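Local coordinates for protein 5-formyl-3-hydroxy-2-methylpyridine 4-carboxylate 5-dehydrogenase (Mesorhizobium japonicum MAFF 303099, PDB 4OM8) that oxidises 5-formyl-3-hydroxy-2-methylpyridine-4-carboxylate with NAD(+) in the breakdown of vitamin B6, and can also reduce the same aldehyde with NADH to 4-pyridoxic acid, at residues V83-P88 / V111-S116. Numbering follows the deposited sequence.
Sequences VIENVP and VASDTS. With NAD (nicotinamide-adenine-dinucleotide), chain C.
Glu85 carries CG anti to its backbone N (chi1 168°) and then bends at chi2 (-88°), which swings its carboxylate over to Ser113, whose OG is likewise anti to its own N. The two residues are paired side by side, their side chains on the same face of the sheet, on neighbouring parallel strands of a Rossmann fold, the ends of a beta-alpha-beta crossover running through helix 91-102. Ser113 OG donates to Glu85 OE1 at 2.7 Å, meeting that oxygen on its syn side but 28° out of the carboxylate plane. The same OG accepts from Thr115 N in an ST turn, so one hydroxyl joins the strands and shapes the loop that follows. The other carboxylate oxygen, OE2, uses its anti lone pair for Val87 N at 3.0 Å and also pairs with Lys94, an NAD(+)-binding residue, while Tyr98 adds a hydrogen bond to OE1. An alanine in place of Glu85 would probably leave the Lys94 charge and Val87 N without this mate and the Ser113 hydroxyl without its acceptor.

Beneath these side chains the backbone ladder is regular: Ala112 N donates to Val83 O, Glu85 N to Ala112 O (2.7 Å) and Asp114 N to Glu85 O. On the opposite face from Glu85, Ile84 and Ala112 pack against Met136 of strand 133-137. Beyond the strand ends both segments turn to the cofactor, illustrating how a Rossmann sheet places its dinucleotide at the C-terminal edge. Val87 CG1 lies over a face of the adenine, 3.7 Å from NAD N3A, and on the same side Pro88 CD reaches C8A of the same base. Asp114 OD1 is held by Trp138 N, and at the nicotinamide end Ser116 OG, hydrogen-bonded to His137, sits 3.4 Å from NAD C6N.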
loop_
_atom_site.group_PDB
_atom_site.type_symbol
_atom_site.label_atom_id
_atom_site.label_comp_id
_atom_site.label_asym_id
_atom_site.label_seq_id
_atom_site.Cartn_x
_atom_site.Cartn_y
_atom_site.Cartn_z
ATOM N N VAL A 83 11.981 23.271 18.024
ATOM C CA VAL A 83 13.174 22.853 17.298
ATOM C C VAL A 83 12.928 21.442 16.810
ATOM O O VAL A 83 12.625 20.555 17.604
ATOM C CB VAL A 83 14.445 22.883 18.160
ATOM C CG1 VAL A 83 15.659 22.412 17.343
ATOM C CG2 VAL A 83 14.674 24.277 18.749
ATOM N N ILE A 84 13.042 21.243 15.506
ATOM C CA ILE A 84 12.929 19.915 14.926
ATOM C C ILE A 84 14.334 19.413 14.652
ATOM O O ILE A 84 15.038 19.945 13.781
ATOM C CB ILE A 84 12.100 19.918 13.632
ATOM C CG1 ILE A 84 10.684 20.433 13.913
ATOM C CG2 ILE A 84 12.054 18.512 13.020
ATOM C CD1 ILE A 84 9.869 20.627 12.661
ATOM N N GLU A 85 14.754 18.422 15.427
ATOM C CA GLU A 85 16.047 17.793 15.214
ATOM C C GLU A 85 15.906 16.766 14.098
ATOM O O GLU A 85 15.023 15.882 14.140
ATOM C CB GLU A 85 16.556 17.147 16.505
ATOM C CG GLU A 85 17.758 16.237 16.292
ATOM C CD GLU A 85 17.339 14.826 15.967
ATOM O OE1 GLU A 85 16.606 14.233 16.783
ATOM O OE2 GLU A 85 17.736 14.310 14.904
ATOM N N ASN A 86 16.782 16.888 13.104
ATOM C CA ASN A 86 16.679 16.139 11.860
ATOM C C ASN A 86 18.070 15.723 11.372
ATOM O O ASN A 86 18.398 15.872 10.198
ATOM C CB ASN A 86 15.958 17.014 10.821
ATOM C CG ASN A 86 15.599 16.268 9.549
ATOM O OD1 ASN A 86 15.072 15.153 9.580
ATOM N ND2 ASN A 86 15.892 16.892 8.415
ATOM N N VAL A 87 18.889 15.218 12.293
ATOM C CA VAL A 87 20.281 14.870 11.999
ATOM C C VAL A 87 20.364 13.341 11.808
ATOM O O VAL A 87 19.338 12.671 11.885
ATOM C CB VAL A 87 21.232 15.402 13.121
ATOM C CG1 VAL A 87 21.065 16.922 13.278
ATOM C CG2 VAL A 87 21.031 14.647 14.441
ATOM N N PRO A 88 21.563 12.784 11.521
ATOM C CA PRO A 88 21.597 11.342 11.238
ATOM C C PRO A 88 21.036 10.461 12.344
ATOM O O PRO A 88 20.949 10.846 13.520
ATOM C CB PRO A 88 23.089 11.058 11.052
ATOM C CG PRO A 88 23.638 12.335 10.518
ATOM C CD PRO A 88 22.847 13.425 11.189
ATOM N N VAL A 111 10.996 20.320 21.637
ATOM C CA VAL A 111 12.040 19.737 20.811
ATOM C C VAL A 111 11.524 18.430 20.228
ATOM O O VAL A 111 11.236 17.490 20.960
ATOM C CB VAL A 111 13.323 19.492 21.608
ATOM C CG1 VAL A 111 14.394 18.905 20.708
ATOM C CG2 VAL A 111 13.809 20.817 22.200
ATOM N N ALA A 112 11.377 18.390 18.906
ATOM C CA ALA A 112 10.870 17.209 18.228
ATOM C C ALA A 112 11.981 16.523 17.469
ATOM O O ALA A 112 12.839 17.196 16.909
ATOM C CB ALA A 112 9.753 17.595 17.270
ATOM N N SER A 113 11.984 15.197 17.462
ATOM C CA SER A 113 12.904 14.452 16.612
ATOM C C SER A 113 12.178 13.845 15.430
ATOM O O SER A 113 11.083 13.301 15.587
ATOM C CB SER A 113 13.592 13.334 17.393
ATOM O OG SER A 113 14.473 12.612 16.537
ATOM N N ASP A 114 12.827 13.896 14.264
ATOM C CA ASP A 114 12.345 13.235 13.051
ATOM C C ASP A 114 12.796 11.772 12.988
ATOM O O ASP A 114 12.576 11.111 11.971
ATOM C CB ASP A 114 12.852 14.003 11.819
ATOM C CG ASP A 114 12.118 13.647 10.528
ATOM O OD1 ASP A 114 10.947 13.244 10.571
ATOM O OD2 ASP A 114 12.721 13.857 9.454
ATOM N N THR A 115 13.394 11.257 14.067
ATOM C CA THR A 115 13.927 9.891 14.065
ATOM C C THR A 115 12.901 8.856 13.600
ATOM O O THR A 115 11.711 8.951 13.897
ATOM C CB THR A 115 14.442 9.476 15.458
ATOM O OG1 THR A 115 15.057 8.177 15.364
ATOM C CG2 THR A 115 13.294 9.416 16.469
ATOM N N SER A 116 13.381 7.860 12.864
ATOM C CA SER A 116 12.537 6.727 12.502
ATOM C C SER A 116 12.645 5.575 13.505
ATOM O O SER A 116 11.659 4.895 13.779
ATOM C CB SER A 116 12.903 6.233 11.101
ATOM O OG SER A 116 12.603 7.214 10.122
HETATM P PA NAD C . 20.513 12.782 5.815
HETATM O O1A NAD C . 21.733 11.921 6.093
HETATM O O2A NAD C . 20.015 12.973 4.391
HETATM O O5B NAD C . 20.792 14.237 6.442
HETATM C C5B NAD C . 21.376 14.410 7.734
HETATM C C4B NAD C . 21.914 15.831 7.810
HETATM O O4B NAD C . 22.299 16.123 9.154
HETATM C C3B NAD C . 23.153 16.001 6.931
HETATM O O3B NAD C . 22.961 17.081 6.008
HETATM C C2B NAD C . 24.268 16.290 7.928
HETATM O O2B NAD C . 25.292 17.170 7.440
HETATM C C1B NAD C . 23.496 16.911 9.075
HETATM N N9A NAD C . 24.162 16.892 10.389
HETATM C C8A NAD C . 24.970 15.947 10.898
HETATM N N7A NAD C . 25.364 16.280 12.152
HETATM C C5A NAD C . 24.795 17.457 12.460
HETATM C C6A NAD C . 24.789 18.374 13.614
HETATM N N6A NAD C . 25.490 18.094 14.740
HETATM N N1A NAD C . 24.059 19.505 13.510
HETATM C C2A NAD C . 23.358 19.805 12.403
HETATM N N3A NAD C . 23.320 19.017 11.316
HETATM C C4A NAD C . 24.010 17.856 11.290
HETATM O O3 NAD C . 19.351 12.255 6.801
HETATM P PN NAD C . 17.767 12.274 6.519
HETATM O O1N NAD C . 17.408 11.144 5.573
HETATM O O2N NAD C . 17.270 13.667 6.203
HETATM O O5D NAD C . 17.197 11.869 7.962
HETATM C C5D NAD C . 17.364 12.717 9.105
HETATM C C4D NAD C . 16.567 12.107 10.252
HETATM O O4D NAD C . 15.226 11.940 9.802
HETATM C C3D NAD C . 17.057 10.720 10.635
HETATM O O3D NAD C . 16.775 10.544 12.026
HETATM C C2D NAD C . 16.165 9.781 9.845
HETATM O O2D NAD C . 15.986 8.523 10.503
HETATM C C1D NAD C . 14.857 10.554 9.822
HETATM N N1N NAD C . 13.979 10.260 8.678
HETATM C C2N NAD C . 14.458 9.927 7.462
HETATM C C3N NAD C . 13.573 9.680 6.408
HETATM C C7N NAD C . 14.037 9.268 5.036
HETATM O O7N NAD C . 15.134 9.588 4.602
HETATM N N7N NAD C . 13.203 8.517 4.319
HETATM C C4N NAD C . 12.204 9.786 6.620
HETATM C C5N NAD C . 11.744 10.143 7.880
HETATM C C6N NAD C . 12.662 10.384 8.892
#